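Local structure of GDP-mannose-dependent alpha-(1-6)-phosphatidylinositol monomannoside mannosyltransferase (Corynebacterium glutamicum, 3OKP) at residues V174-P179 / R356-E360; I267-A271 / E298-V304. The protein is a mannosyltransferase of the GT-B glycosyltransferase fold, built of two domains with parallel, Rossmann-like sheets. Residues are numbered along the deposited sequence.

Contact 1 is partly buried and contact 2 is fully buried. The two lie side by side, with centres about 8 Å apart. Contact 2 packs the C-terminal end of helix 294-301 against helix 263-272, and contact 1 places the 174-179 loop and helix 345-362 next to that same end. R356 of contact 1 hydrogen-bonds A301 O of contact 2 (NH1 to O, 2.9 Å), and F177 packs on I267, E298, A301 and C302. The chemistry follows the depth. Contact 1 depends on an arginine and backbone carbonyls, with little apolar contact. Contact 2 has apolar side chains and one bridging water, and its E298 reaches the bound guanosine-5'-diphosphate-alpha-D-mannose (GDD).

Contact 1 (V174-P179 / R356-E360); sequences VKRFTP and RAHVE
The guanidinium of R356 lies between V174 CG1 over one face and P179 CD with T178 OG1 over the opposite face. R356 is on helix 345-362, and residues 356-360 are all helical. Facing it, 174-179 belongs to the connection between strand 164-167, the last of the first sheet, and helix 182-191. Residues 174-176 have helical phi/psi without regular bonds. F177 (-92/100), T178 (-143/149) and P179 (-57/142) are then extended. In register, the CA of V174 is 7.0 Å from that of E360, and the CA of P179 is 7.8 Å from that of R356.

R356 takes the t, p, t rotamer for chi1 to chi3, with chi4 at -176°. It bridges the bend of the loop. NH1 and NH2 both donate to V174 O, each at 2.9 Å. NH1 also gives a weak bond to F177 O at 2.9 Å, close to the guanidinium plane. A third carbonyl, A301 O of helix 294-301, accepts from NH1 as well. One turn along the helix, E360 OE2 forms a salt bridge with R356 NE at 3.2 Å, its hydrogen bond weak. Apolar contact is small: V174 CG1 meets V359 CG2 at 4.3 Å. P179 CD lies against the aliphatic CD of R356 at 3.7 Å. The F177 ring leads away from helix 345-362 and packs on I267, E298 and A301.

This joins the connection between the two sheets of the GT-B fold to a late helix of the second domain. One arginine serves carbonyls from two parts of the chain, so the loop is held through its backbone, and E360 offsets part of the charge.

Contact 2 (I267-A271 / E298-V304); sequences INTLA and EAQACGV. With GDD (guanosine-5'-diphosphate-alpha-D-mannose), chain B.
L270, C302 and A271 bury the most surface here. They lie where helix 263-272 meets the C-terminal end of helix 294-301. Residues 267-271 and 298-301 are helical. C302 (-87/4) follows, and G303, with positive phi (71/36), ends the helix in a Schellman motif. V304 N bonds A299 O at 3.1 Å, and G303 N bonds Q300 O at 3.0 Å. V304 is extended (-115/129). The CA of L270 is 6.7 Å from that of A299, and the CA of A271 is 5.1 Å from that of C302.

L270 points toward the other segment with chi1 t and chi2 p. Its CD1 meets A299 CB at 3.9 Å. Its CD2 lies 3.8 Å from E298 O and 4.0 Å from C302 SG. C302, chi1 m, also points across. Its SG is 4.3 Å from I267 CG2, and its CB is 4.0 Å from A271 CA and 4.1 Å from A271 CB. The small A271 allows this close approach. V304, chi1 t, places CG2 3.5 Å from L270 O. A water donates to A271 O at 2.7 Å and to C302 O at 2.6 Å. F276 of strand 275-278 packs on L270, A299 and V304.

E298 also belongs to the GDD pocket in the second domain of this GT-B fold. Its OE1 accepts from GDD O2' at 2.8 Å and its OE2 from GDD O3' at 2.7 Å, so its carboxylate holds both ribose hydroxyls. Apolar side chains hold the segments together, with L270 set against the small A299 and C302. The polar links are the A271-C302 water and the carboxylate bound to GDD.

Contact 1 (V174-P179 / R356-E360)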
loop_
_atom_site.group_PDB
_atom_site.type_symbol
_atom_site.label_atom_id
_atom_site.label_comp_id
_atom_site.label_asym_id
_atom_site.label_seq_id
_atom_site.Cartn_x
_atom_site.Cartn_y
_atom_site.Cartn_z
ATOM N N VAL A 174 -10.030 2.793 -8.531
ATOM C CA VAL A 174 -10.025 2.748 -9.999
ATOM C C VAL A 174 -10.796 3.900 -10.672
ATOM O O VAL A 174 -10.756 4.043 -11.896
ATOM C CB VAL A 174 -10.512 1.371 -10.544
ATOM C CG1 VAL A 174 -9.532 0.267 -10.156
ATOM C CG2 VAL A 174 -11.924 1.047 -10.059
ATOM N N LYS A 175 -11.490 4.710 -9.874
ATOM C CA LYS A 175 -12.155 5.911 -10.390
ATOM C C LYS A 175 -11.262 7.151 -10.310
ATOM O O LYS A 175 -11.357 8.043 -11.157
ATOM C CB LYS A 175 -13.484 6.158 -9.672
ATOM C CG LYS A 175 -14.632 5.309 -10.202
ATOM N N ARG A 176 -10.407 7.203 -9.291
ATOM C CA ARG A 176 -9.442 8.297 -9.136
ATOM C C ARG A 176 -8.178 8.021 -9.950
ATOM O O ARG A 176 -7.668 8.909 -10.638
ATOM C CB ARG A 176 -9.083 8.506 -7.660
ATOM N N PHE A 177 -7.673 6.793 -9.851
ATOM C CA PHE A 177 -6.570 6.337 -10.687
ATOM C C PHE A 177 -7.165 5.673 -11.921
ATOM O O PHE A 177 -7.611 4.523 -11.880
ATOM C CB PHE A 177 -5.645 5.385 -9.922
ATOM C CG PHE A 177 -4.897 6.040 -8.795
ATOM C CD1 PHE A 177 -3.663 6.644 -9.021
ATOM C CD2 PHE A 177 -5.423 6.051 -7.505
ATOM C CE1 PHE A 177 -2.965 7.254 -7.983
ATOM C CE2 PHE A 177 -4.736 6.659 -6.458
ATOM C CZ PHE A 177 -3.503 7.265 -6.698
ATOM N N THR A 178 -7.190 6.431 -13.010
ATOM C CA THR A 178 -7.881 6.031 -14.227
ATOM C C THR A 178 -7.068 6.496 -15.446
ATOM O O THR A 178 -6.351 7.501 -15.360
ATOM C CB THR A 178 -9.344 6.582 -14.224
ATOM O OG1 THR A 178 -10.149 5.863 -15.163
ATOM C CG2 THR A 178 -9.390 8.084 -14.524
ATOM N N PRO A 179 -7.135 5.751 -16.570
ATOM C CA PRO A 179 -6.399 6.187 -17.762
ATOM C C PRO A 179 -6.797 7.593 -18.206
ATOM O O PRO A 179 -7.969 7.973 -18.106
ATOM C CB PRO A 179 -6.797 5.152 -18.818
ATOM C CG PRO A 179 -7.145 3.934 -18.021
ATOM C CD PRO A 179 -7.839 4.477 -16.808
ATOM N N ARG A 356 -4.808 -2.005 -16.619
ATOM C CA ARG A 356 -6.120 -1.492 -16.223
ATOM C C ARG A 356 -7.123 -2.621 -15.972
ATOM O O ARG A 356 -7.824 -2.617 -14.962
ATOM C CB ARG A 356 -6.651 -0.499 -17.269
ATOM C CG ARG A 356 -8.071 0.026 -17.013
ATOM C CD ARG A 356 -8.135 0.896 -15.768
ATOM N NE ARG A 356 -9.504 1.266 -15.417
ATOM C CZ ARG A 356 -9.836 2.078 -14.416
ATOM N NH1 ARG A 356 -8.898 2.628 -13.654
ATOM N NH2 ARG A 356 -11.114 2.347 -14.180
ATOM N N ALA A 357 -7.177 -3.584 -16.891
ATOM C CA ALA A 357 -8.052 -4.748 -16.754
ATOM C C ALA A 357 -7.694 -5.576 -15.517
ATOM O O ALA A 357 -8.583 -6.066 -14.813
ATOM C CB ALA A 357 -7.993 -5.609 -18.012
ATOM N N HIS A 358 -6.394 -5.714 -15.260
ATOM C CA HIS A 358 -5.884 -6.483 -14.121
ATOM C C HIS A 358 -6.362 -5.934 -12.775
ATOM O O HIS A 358 -6.883 -6.685 -11.947
ATOM C CB HIS A 358 -4.351 -6.553 -14.165
ATOM C CG HIS A 358 -3.743 -7.363 -13.060
ATOM N ND1 HIS A 358 -2.701 -6.899 -12.286
ATOM C CD2 HIS A 358 -4.027 -8.606 -12.603
ATOM C CE1 HIS A 358 -2.370 -7.821 -11.399
ATOM N NE2 HIS A 358 -3.160 -8.865 -11.570
ATOM N N VAL A 359 -6.188 -4.630 -12.565
ATOM C CA VAL A 359 -6.606 -3.994 -11.309
ATOM C C VAL A 359 -8.131 -3.961 -11.139
ATOM O O VAL A 359 -8.633 -4.098 -10.023
ATOM C CB VAL A 359 -5.991 -2.575 -11.106
ATOM C CG1 VAL A 359 -4.479 -2.669 -10.886
ATOM C CG2 VAL A 359 -6.310 -1.658 -12.272
ATOM N N GLU A 360 -8.858 -3.794 -12.244
ATOM C CA GLU A 360 -10.323 -3.839 -12.209
ATOM C C GLU A 360 -10.834 -5.229 -11.824
ATOM O O GLU A 360 -11.887 -5.358 -11.199
ATOM C CB GLU A 360 -10.923 -3.420 -13.552
ATOM C CG GLU A 360 -10.873 -1.930 -13.825
ATOM C CD GLU A 360 -11.820 -1.517 -14.934
ATOM O OE1 GLU A 360 -13.033 -1.381 -14.666
ATOM O OE2 GLU A 360 -11.353 -1.322 -16.074
#

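Contact 2 (I267-A271 / E298-V304)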
loop_
_atom_site.group_PDB
_atom_site.type_symbol
_atom_site.label_atom_id
_atom_site.label_comp_id
_atom_site.label_asym_id
_atom_site.label_seq_id
_atom_site.Cartn_x
_atom_site.Cartn_y
_atom_site.Cartn_z
ATOM N N ILE A 267 -1.374 12.158 -10.056
ATOM C CA ILE A 267 -2.173 11.251 -10.888
ATOM C C ILE A 267 -2.095 11.628 -12.375
ATOM O O ILE A 267 -1.854 10.763 -13.224
ATOM C CB ILE A 267 -3.657 11.173 -10.406
ATOM C CG1 ILE A 267 -3.726 10.559 -9.001
ATOM C CG2 ILE A 267 -4.521 10.371 -11.393
ATOM C CD1 ILE A 267 -5.109 10.590 -8.354
ATOM N N ASN A 268 -2.287 12.913 -12.676
ATOM C CA ASN A 268 -2.226 13.418 -14.051
ATOM C C ASN A 268 -0.872 13.140 -14.706
ATOM O O ASN A 268 -0.806 12.713 -15.861
ATOM C CB ASN A 268 -2.531 14.921 -14.091
ATOM C CG ASN A 268 -3.977 15.243 -13.731
ATOM O OD1 ASN A 268 -4.858 14.383 -13.789
ATOM N ND2 ASN A 268 -4.226 16.496 -13.367
ATOM N N THR A 269 0.196 13.381 -13.948
ATOM C CA THR A 269 1.565 13.115 -14.381
ATOM C C THR A 269 1.787 11.615 -14.617
ATOM O O THR A 269 2.351 11.217 -15.641
ATOM C CB THR A 269 2.575 13.666 -13.349
ATOM O OG1 THR A 269 2.340 15.068 -13.161
ATOM C CG2 THR A 269 4.017 13.453 -13.805
ATOM N N LEU A 270 1.329 10.796 -13.671
ATOM C CA LEU A 270 1.418 9.342 -13.790
ATOM C C LEU A 270 0.719 8.848 -15.061
ATOM O O LEU A 270 1.316 8.128 -15.863
ATOM C CB LEU A 270 0.837 8.663 -12.540
ATOM C CG LEU A 270 0.702 7.134 -12.471
ATOM C CD1 LEU A 270 2.018 6.421 -12.762
ATOM C CD2 LEU A 270 0.158 6.708 -11.113
ATOM N N ALA A 271 -0.532 9.269 -15.249
ATOM C CA ALA A 271 -1.349 8.826 -16.382
ATOM C C ALA A 271 -0.806 9.273 -17.745
ATOM O O ALA A 271 -1.101 8.651 -18.770
ATOM C CB ALA A 271 -2.791 9.290 -16.200
ATOM N N GLU A 298 -1.394 1.599 -8.739
ATOM C CA GLU A 298 -1.814 2.928 -9.174
ATOM C C GLU A 298 -1.463 3.177 -10.642
ATOM O O GLU A 298 -2.267 3.731 -11.393
ATOM C CB GLU A 298 -1.176 3.999 -8.282
ATOM C CG GLU A 298 -1.747 4.042 -6.863
ATOM C CD GLU A 298 -0.952 4.926 -5.914
ATOM O OE1 GLU A 298 0.139 5.415 -6.290
ATOM O OE2 GLU A 298 -1.424 5.127 -4.777
ATOM N N ALA A 299 -0.262 2.752 -11.039
ATOM C CA ALA A 299 0.207 2.888 -12.417
ATOM C C ALA A 299 -0.634 2.045 -13.369
ATOM O O ALA A 299 -1.090 2.534 -14.405
ATOM C CB ALA A 299 1.672 2.495 -12.517
ATOM N N GLN A 300 -0.843 0.782 -13.003
ATOM C CA GLN A 300 -1.683 -0.128 -13.783
ATOM C C GLN A 300 -3.112 0.391 -13.897
ATOM O O GLN A 300 -3.724 0.296 -14.959
ATOM C CB GLN A 300 -1.659 -1.531 -13.182
ATOM C CG GLN A 300 -0.348 -2.263 -13.407
ATOM C CD GLN A 300 -0.291 -3.585 -12.672
ATOM O OE1 GLN A 300 -0.559 -4.633 -13.250
ATOM N NE2 GLN A 300 0.051 -3.539 -11.386
ATOM N N ALA A 301 -3.624 0.956 -12.805
ATOM C CA ALA A 301 -4.944 1.588 -12.794
ATOM C C ALA A 301 -5.035 2.785 -13.750
ATOM O O ALA A 301 -6.112 3.081 -14.276
ATOM C CB ALA A 301 -5.323 2.000 -11.379
ATOM N N CYS A 302 -3.906 3.459 -13.969
ATOM C CA CYS A 302 -3.824 4.567 -14.931
ATOM C C CYS A 302 -3.511 4.100 -16.363
ATOM O O CYS A 302 -3.336 4.925 -17.268
ATOM C CB CYS A 302 -2.796 5.608 -14.470
ATOM S SG CYS A 302 -3.310 6.576 -13.024
ATOM N N GLY A 303 -3.443 2.784 -16.557
ATOM C CA GLY A 303 -3.184 2.195 -17.871
ATOM C C GLY A 303 -1.763 2.402 -18.367
ATOM O O GLY A 303 -1.539 2.579 -19.565
ATOM N N VAL A 304 -0.808 2.370 -17.441
ATOM C CA VAL A 304 0.600 2.621 -17.748
ATOM C C VAL A 304 1.422 1.350 -17.495
ATOM O O VAL A 304 1.300 0.750 -16.425
ATOM C CB VAL A 304 1.157 3.800 -16.899
ATOM C CG1 VAL A 304 2.621 4.093 -17.233
ATOM C CG2 VAL A 304 0.306 5.056 -17.090
HETATM N N2 GDD B . 0.340 12.967 -3.165
HETATM C C2 GDD B . 1.503 12.303 -3.374
HETATM N N1 GDD B . 2.580 12.967 -3.859
HETATM N N3 GDD B . 1.579 10.980 -3.097
HETATM C C4 GDD B . 2.737 10.299 -3.303
HETATM C C5 GDD B . 3.849 10.964 -3.796
HETATM C C6 GDD B . 3.753 12.322 -4.076
HETATM O O6 GDD B . 4.737 12.948 -4.520
HETATM N N7 GDD B . 4.846 10.061 -3.898
HETATM C C8 GDD B . 4.364 8.869 -3.477
HETATM N N9 GDD B . 3.080 9.021 -3.114
HETATM C "C1'" GDD B . 2.161 7.973 -2.598
HETATM C "C2'" GDD B . 1.790 6.995 -3.701
HETATM O "O2'" GDD B . 0.697 7.473 -4.489
HETATM C "C3'" GDD B . 1.449 5.735 -2.931
HETATM O "O3'" GDD B . 0.049 5.703 -2.627
HETATM C "C4'" GDD B . 2.257 5.831 -1.641
HETATM O "O4'" GDD B . 2.741 7.178 -1.559
HETATM C "C5'" GDD B . 3.434 4.858 -1.634
HETATM O "O5'" GDD B . 3.080 3.631 -0.989
HETATM P PA GDD B . 3.770 2.384 -1.264
HETATM O O1A GDD B . 3.129 1.441 -0.749
HETATM O O2A GDD B . 3.838 2.188 -2.503
HETATM O O3A GDD B . 5.118 2.402 -0.728
HETATM P PB GDD B . 5.462 2.726 0.646
HETATM O O2B GDD B . 4.602 2.292 1.443
HETATM O O3B GDD B . 6.568 2.213 0.919
HETATM O O1B GDD B . 5.583 4.155 0.796
HETATM O O HOH W 1 -3.092 6.910 -18.947
#